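Local coordinates for protein methylmalonate-semialdehyde dehydrogenase (Oceanimonas doudoroffii, PDB 4ZZ7) that probably catalyses the NAD- and coenzyme A-dependent oxidative decarboxylation of methylmalonate semialdehyde to propanoyl-CoA, as an aldehyde dehydrogenase family member, at residues M71-K75 with V111-C115; G130-D134 with V480-W484; A347-G353 with G369-V375. All coordinates share one frame; numbering follows the deposited sequence.

Interaction 1: M71-K75 with V111-C115; sequences MFRFK and VEYAC
Lys75 reaches over from helix 64-80 to Glu112 on helix 97-115, two helices whose short segments run nearly antiparallel, at 154°, with their axes 8.9 Å apart. Its CB lies by Val111 CG1 and its CG packs against Glu112 CG at 4.1 Å. From there the chain bends, chi2 being -90°, so that CD and CE turn toward the carboxylate and NZ ends 2.9 Å from Glu112 OE1. That salt bridge meets OE1 on its anti side and out of the carboxylate plane. The same oxygen is also bridged by Arg69 of the second subunit, so two cations would offset this buried negative charge.

One turn back on the first helix, the Phe72 ring lies flat over Cys115. The Cys115 CB makes a CH-pi contact 3.7 Å from the ring centroid, only 15° off the normal, and Cys115 SG sits over the same face, 3.9 Å from that centroid. Met71 lies along the second helix: its CB touches Cys115 SG, its CG faces Ala114 CB, and the bent chain brings CE to 3.7 Å from Val111 CG1. The other branch of that valine, CG2, approaches the Phe74 ring obliquely at CD2.

Lys75 makes a cation-pi contact with Phe72 of the second subunit, and Phe72 with Lys75 of that subunit. An apolar seam closed by a lysine-glutamate bridge thus becomes part of the subunit interface, in an antiparallel helix pair of the NAD-binding domain of the aldehyde dehydrogenase fold.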
# COMPACT_ATOMS: atom_id res chain seq x y z
N MET A 71 -21.88 7.66 6.06
CA MET A 71 -22.04 6.79 4.88
C MET A 71 -22.57 5.40 5.21
O MET A 71 -23.25 4.78 4.40
CB MET A 71 -20.73 6.67 4.11
CG MET A 71 -20.14 8.02 3.65
SD MET A 71 -21.16 9.22 2.74
CE MET A 71 -21.94 8.05 1.67
N PHE A 72 -22.24 4.93 6.41
CA PHE A 72 -22.80 3.70 6.98
C PHE A 72 -24.32 3.80 7.14
O PHE A 72 -25.04 2.87 6.81
CB PHE A 72 -22.17 3.41 8.35
CG PHE A 72 -20.94 2.55 8.29
CD1 PHE A 72 -21.03 1.21 7.95
CD2 PHE A 72 -19.71 3.07 8.61
CE1 PHE A 72 -19.90 0.41 7.94
CE2 PHE A 72 -18.57 2.29 8.59
CZ PHE A 72 -18.66 0.95 8.26
N ARG A 73 -24.78 4.92 7.69
CA ARG A 73 -26.22 5.21 7.86
C ARG A 73 -26.91 5.46 6.53
O ARG A 73 -28.04 5.05 6.32
CB ARG A 73 -26.42 6.43 8.77
CG ARG A 73 -26.24 6.13 10.25
CD ARG A 73 -26.34 7.40 11.09
NE ARG A 73 -25.31 7.49 12.13
CZ ARG A 73 -24.33 8.42 12.22
NH1 ARG A 73 -24.20 9.40 11.31
NH2 ARG A 73 -23.47 8.36 13.24
N PHE A 74 -26.22 6.17 5.66
CA PHE A 74 -26.65 6.36 4.30
C PHE A 74 -26.85 5.02 3.54
O PHE A 74 -27.83 4.84 2.84
CB PHE A 74 -25.60 7.24 3.60
CG PHE A 74 -26.03 7.77 2.26
CD1 PHE A 74 -27.27 8.36 2.10
CD2 PHE A 74 -25.18 7.72 1.18
CE1 PHE A 74 -27.66 8.86 0.87
CE2 PHE A 74 -25.54 8.22 -0.06
CZ PHE A 74 -26.80 8.79 -0.22
N LYS A 75 -25.92 4.08 3.72
CA LYS A 75 -25.99 2.73 3.13
C LYS A 75 -27.38 2.14 3.32
O LYS A 75 -28.00 1.64 2.39
CB LYS A 75 -24.94 1.83 3.79
CG LYS A 75 -24.29 0.83 2.87
CD LYS A 75 -25.06 -0.47 2.84
CE LYS A 75 -24.41 -1.53 3.70
NZ LYS A 75 -24.30 -2.74 2.86
N VAL A 111 -20.77 3.53 -1.84
CA VAL A 111 -21.00 4.02 -0.48
C VAL A 111 -20.29 3.10 0.48
O VAL A 111 -19.67 3.57 1.44
CB VAL A 111 -22.52 4.09 -0.16
CG1 VAL A 111 -22.78 4.47 1.29
CG2 VAL A 111 -23.19 5.10 -1.07
N GLU A 112 -20.37 1.79 0.22
CA GLU A 112 -19.70 0.80 1.04
C GLU A 112 -18.22 1.10 1.06
O GLU A 112 -17.62 1.22 2.11
CB GLU A 112 -19.93 -0.58 0.48
CG GLU A 112 -21.36 -1.04 0.67
CD GLU A 112 -21.64 -2.40 0.08
OE1 GLU A 112 -22.75 -2.91 0.37
OE2 GLU A 112 -20.78 -2.93 -0.66
N TYR A 113 -17.65 1.27 -0.12
CA TYR A 113 -16.24 1.61 -0.19
C TYR A 113 -15.88 2.87 0.61
O TYR A 113 -14.86 2.91 1.28
CB TYR A 113 -15.77 1.69 -1.66
CG TYR A 113 -14.26 1.76 -1.83
CD1 TYR A 113 -13.43 0.74 -1.36
CD2 TYR A 113 -13.66 2.84 -2.46
CE1 TYR A 113 -12.06 0.81 -1.51
CE2 TYR A 113 -12.29 2.90 -2.61
CZ TYR A 113 -11.49 1.89 -2.13
OH TYR A 113 -10.11 1.97 -2.28
N ALA A 114 -16.73 3.87 0.59
CA ALA A 114 -16.48 5.15 1.29
C ALA A 114 -16.50 5.00 2.80
O ALA A 114 -15.87 5.79 3.52
CB ALA A 114 -17.51 6.19 0.87
N CYS A 115 -17.25 3.99 3.26
CA CYS A 115 -17.31 3.70 4.68
C CYS A 115 -15.90 3.40 5.22
O CYS A 115 -15.61 3.70 6.39
CB CYS A 115 -18.30 2.56 4.96
SG CYS A 115 -20.05 2.97 4.62

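Interaction 2: G130-D134 with V480-W484; sequences GPGID and VTQRW
The three-stranded antiparallel sheet of the oligomerisation domain, as built in aldehyde dehydrogenases, joins strand 133-141 to the C-terminal strand 475-483 here, where Asp134 and Gln482 form a hydrogen-bonded pair. Gln482 N donates to Asp134 O at 2.8 Å, while the return bond from Asp134 N to Gln482 O is longer, 3.2 Å, and more bent. Just before strand 133-141, Pro131 and Gly132 are the corners of a type II turn, closed by Ile133 N bonding to Gly130 O.

Ile133 carries the side-chain contact. Its CG2, anti to the backbone N, meets Thr481 CG2 at 3.5 Å, whereas CG1 and CD1 lie against the extended Arg483 chain at CD. An alanine here is likely to leave Thr481 CG2 and Arg483 CD without this apolar contact and the arginine less restrained.

Strand residues 480-482 also pair in parallel with a strand of the third subunit, which carries the sheet across the interface. On the face that Asp134 shares with Gln482, the Asp134 carboxylate makes a salt bridge through OD2 with Arg426 of the second subunit and accepts a hydrogen bond at OD1 from Asn128 N.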
# COMPACT_ATOMS: atom_id res chain seq x y z
N GLY A 130 16.62 11.81 7.39
CA GLY A 130 17.98 12.16 7.74
C GLY A 130 18.11 11.90 9.22
O GLY A 130 17.14 11.50 9.88
N PRO A 131 19.30 12.13 9.77
CA PRO A 131 19.51 11.72 11.16
C PRO A 131 18.61 12.51 12.09
O PRO A 131 18.67 13.73 12.09
CB PRO A 131 21.00 12.00 11.40
CG PRO A 131 21.59 12.15 10.03
CD PRO A 131 20.49 12.75 9.19
N GLY A 132 17.76 11.81 12.83
CA GLY A 132 16.79 12.46 13.71
C GLY A 132 15.88 13.46 12.99
O GLY A 132 15.60 14.54 13.52
N ILE A 133 15.46 13.11 11.77
CA ILE A 133 14.48 13.88 11.00
C ILE A 133 13.46 12.90 10.44
O ILE A 133 13.81 12.02 9.68
CB ILE A 133 15.15 14.65 9.83
CG1 ILE A 133 16.23 15.58 10.36
CG2 ILE A 133 14.10 15.43 9.02
CD1 ILE A 133 16.95 16.40 9.31
N ASP A 134 12.21 13.04 10.83
CA ASP A 134 11.12 12.22 10.31
C ASP A 134 10.32 13.03 9.31
O ASP A 134 10.32 14.25 9.35
CB ASP A 134 10.21 11.77 11.44
CG ASP A 134 10.92 10.89 12.44
OD1 ASP A 134 11.98 10.30 12.12
OD2 ASP A 134 10.39 10.77 13.57
N VAL A 480 5.01 16.72 5.47
CA VAL A 480 5.57 17.32 6.66
C VAL A 480 6.94 16.71 6.87
O VAL A 480 7.09 15.50 6.72
CB VAL A 480 4.67 17.08 7.89
CG1 VAL A 480 5.24 17.72 9.16
CG2 VAL A 480 3.30 17.66 7.61
N THR A 481 7.94 17.56 7.17
CA THR A 481 9.30 17.13 7.61
C THR A 481 9.57 17.79 8.96
O THR A 481 9.38 18.96 9.12
CB THR A 481 10.39 17.52 6.58
OG1 THR A 481 10.08 16.92 5.31
CG2 THR A 481 11.75 17.04 6.98
N GLN A 482 9.99 17.01 9.93
CA GLN A 482 10.00 17.42 11.33
C GLN A 482 11.35 17.18 11.92
O GLN A 482 11.95 16.16 11.67
CB GLN A 482 9.00 16.59 12.12
CG GLN A 482 8.67 17.13 13.49
CD GLN A 482 7.73 16.22 14.22
OE1 GLN A 482 8.13 15.14 14.62
NE2 GLN A 482 6.49 16.65 14.42
N ARG A 483 11.79 18.11 12.76
CA ARG A 483 13.07 18.03 13.47
C ARG A 483 12.97 18.76 14.79
O ARG A 483 12.37 19.81 14.86
CB ARG A 483 14.13 18.69 12.63
CG ARG A 483 15.50 18.71 13.26
CD ARG A 483 16.56 18.99 12.20
NE ARG A 483 17.87 19.05 12.82
CZ ARG A 483 18.47 20.16 13.24
NH1 ARG A 483 19.67 20.08 13.83
NH2 ARG A 483 17.90 21.37 13.08
N TRP A 484 13.58 18.22 15.83
CA TRP A 484 13.56 18.86 17.14
C TRP A 484 14.99 19.09 17.64
O TRP A 484 15.58 18.23 18.31
CB TRP A 484 12.79 18.03 18.14
CG TRP A 484 11.38 17.75 17.75
CD1 TRP A 484 10.88 16.58 17.31
CD2 TRP A 484 10.27 18.67 17.80
NE1 TRP A 484 9.53 16.70 17.05
CE2 TRP A 484 9.12 17.97 17.36
CE3 TRP A 484 10.13 20.02 18.16
CZ2 TRP A 484 7.86 18.55 17.28
CZ3 TRP A 484 8.87 20.61 18.08
CH2 TRP A 484 7.75 19.86 17.65

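Interaction 3: A347-G353 with G369-V375; sequences ATIVVDG and GTLIDHV
Thr348 and His374 extend alongside each other in the same direction, their ends joined by a hydrogen bond of 2.8 Å between Thr348 OG1 and His374 ND1. The hydroxyl comes to the imidazole at its edge, near the ring plane, so the bond helps fix how the ring is turned. Asp373 OD2 lies over one face of this ring, offset toward its rim; its carboxylate also forms a salt bridge with Arg395 through OD1.

Ile349 and Ile372 run alongside each other too. A bend at chi2 (-60°) brings Ile349 CD1 back to 3.8 Å from Ile372 CG1, although the CB of Ile349 points away from the partner strand. Ile372 CG2 meets Ala347 CB at 3.5 Å.

Between the pairing of Thr348 with Asp373 and that of Val351 with Leu371 the register slips by one in a classic beta bulge: Val350 and Val351 stand opposite the single Leu371. Antiparallel strands 348-351 and 370-373 belong to the sheet of the catalytic domain, in which 370-373 pairs in parallel with 390-396. On one side of the bulge Asp373 N bonds to Thr348 O at 2.7 Å; on the other, Val351 N meets Leu371 O almost straight, at 173°.

The two valines share a rotamer, CG1 anti to the backbone N, but meet different partners. Val350 crosses Asp373 obliquely, CG2 lying 3.5 Å from Asp373 CB, and also packs on Val301 and Thr305 of helix 296-308. Val351 sets CG2 against Leu371 CB at 3.8 Å, while its CG1 lies near Gly369 O, an oxygen whose hydrogen bond comes from a water.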
# COMPACT_ATOMS: atom_id res chain seq x y z
N ALA A 347 -24.99 -1.25 -44.98
CA ALA A 347 -25.03 -2.24 -43.88
C ALA A 347 -26.34 -3.01 -43.88
O ALA A 347 -27.37 -2.46 -44.24
CB ALA A 347 -24.83 -1.58 -42.52
N THR A 348 -26.28 -4.27 -43.47
CA THR A 348 -27.44 -5.17 -43.39
C THR A 348 -28.21 -4.96 -42.06
O THR A 348 -27.66 -5.13 -40.97
CB THR A 348 -27.01 -6.67 -43.48
OG1 THR A 348 -26.07 -6.87 -44.55
CG2 THR A 348 -28.22 -7.58 -43.67
N ILE A 349 -29.49 -4.58 -42.16
CA ILE A 349 -30.32 -4.39 -40.97
C ILE A 349 -31.01 -5.71 -40.64
O ILE A 349 -32.20 -5.89 -40.88
CB ILE A 349 -31.35 -3.25 -41.15
CG1 ILE A 349 -30.66 -1.91 -41.49
CG2 ILE A 349 -32.22 -3.07 -39.90
CD1 ILE A 349 -29.67 -1.41 -40.45
N VAL A 350 -30.24 -6.61 -40.04
CA VAL A 350 -30.69 -7.98 -39.72
C VAL A 350 -31.92 -8.02 -38.83
O VAL A 350 -32.81 -8.82 -39.08
CB VAL A 350 -29.59 -8.81 -39.01
CG1 VAL A 350 -30.09 -10.21 -38.67
CG2 VAL A 350 -28.35 -8.92 -39.88
N VAL A 351 -31.95 -7.21 -37.78
CA VAL A 351 -33.14 -7.08 -36.92
C VAL A 351 -33.50 -5.61 -36.80
O VAL A 351 -32.68 -4.82 -36.36
CB VAL A 351 -32.91 -7.67 -35.51
CG1 VAL A 351 -34.21 -7.68 -34.71
CG2 VAL A 351 -32.37 -9.09 -35.58
N ASP A 352 -34.72 -5.25 -37.21
CA ASP A 352 -35.11 -3.84 -37.30
C ASP A 352 -35.98 -3.51 -36.10
O ASP A 352 -36.99 -4.17 -35.85
CB ASP A 352 -35.86 -3.58 -38.62
CG ASP A 352 -35.94 -2.12 -38.98
OD1 ASP A 352 -35.58 -1.22 -38.22
OD2 ASP A 352 -36.40 -1.83 -40.07
N GLY A 353 -35.55 -2.49 -35.35
CA GLY A 353 -36.31 -1.97 -34.24
C GLY A 353 -36.59 -0.49 -34.38
O GLY A 353 -36.83 0.17 -33.38
N GLY A 369 -34.72 -3.34 -29.93
CA GLY A 369 -33.37 -3.88 -30.08
C GLY A 369 -33.08 -4.20 -31.53
O GLY A 369 -33.78 -4.99 -32.13
N THR A 370 -32.04 -3.58 -32.08
CA THR A 370 -31.69 -3.75 -33.49
C THR A 370 -30.31 -4.38 -33.65
O THR A 370 -29.42 -4.13 -32.84
CB THR A 370 -31.75 -2.40 -34.27
OG1 THR A 370 -30.46 -1.80 -34.32
CG2 THR A 370 -32.72 -1.45 -33.65
N LEU A 371 -30.14 -5.17 -34.71
CA LEU A 371 -28.87 -5.79 -35.07
C LEU A 371 -28.49 -5.30 -36.45
O LEU A 371 -29.31 -5.41 -37.37
CB LEU A 371 -29.00 -7.30 -35.10
CG LEU A 371 -27.77 -8.10 -34.72
CD1 LEU A 371 -28.02 -9.58 -34.92
CD2 LEU A 371 -26.56 -7.70 -35.54
N ILE A 372 -27.28 -4.75 -36.61
CA ILE A 372 -26.75 -4.34 -37.92
C ILE A 372 -25.58 -5.26 -38.25
O ILE A 372 -24.79 -5.57 -37.37
CB ILE A 372 -26.31 -2.87 -37.93
CG1 ILE A 372 -27.46 -1.98 -37.46
CG2 ILE A 372 -25.92 -2.47 -39.33
CD1 ILE A 372 -27.13 -0.51 -37.32
N ASP A 373 -25.47 -5.73 -39.49
CA ASP A 373 -24.39 -6.66 -39.88
C ASP A 373 -23.63 -6.04 -41.06
O ASP A 373 -24.13 -5.11 -41.71
CB ASP A 373 -24.98 -8.06 -40.21
CG ASP A 373 -23.90 -9.19 -40.35
OD1 ASP A 373 -22.72 -9.04 -39.97
OD2 ASP A 373 -24.26 -10.27 -40.86
N HIS A 374 -22.40 -6.50 -41.27
CA HIS A 374 -21.52 -6.01 -42.36
C HIS A 374 -21.26 -4.51 -42.27
O HIS A 374 -21.38 -3.78 -43.27
CB HIS A 374 -22.08 -6.38 -43.74
CG HIS A 374 -22.39 -7.83 -43.89
ND1 HIS A 374 -23.68 -8.31 -43.97
CD2 HIS A 374 -21.58 -8.92 -43.94
CE1 HIS A 374 -23.65 -9.63 -44.07
NE2 HIS A 374 -22.39 -10.02 -44.05
N VAL A 375 -20.89 -4.05 -41.07
CA VAL A 375 -20.60 -2.63 -40.86
C VAL A 375 -19.12 -2.47 -41.10
O VAL A 375 -18.35 -3.43 -40.91
CB VAL A 375 -21.04 -2.09 -39.47
CG1 VAL A 375 -22.37 -2.66 -39.03
CG2 VAL A 375 -19.99 -2.35 -38.41
O HOH W 1 -36.53 -5.44 -32.77

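In the fold
Interactions 1 and 2 both touch the second subunit, yet their centres are 37 Å apart and their nearest atoms about 22 Å. Interaction 2 also engages the third subunit, whereas no other chain of the assembly touches interaction 3. The latter lies on the opposite side of the chain's centre from both, its centre 43 Å from that of interaction 1 and 68 Å from that of interaction 2. Along the sequence, 71-75 with 111-115 closes first, and the 347-353 pairing with 369-375 is nested inside the long loop closed by 130-134 and 480-484. All three lie away from the NAD pocket, which includes Lys175, Cys283 and Glu385.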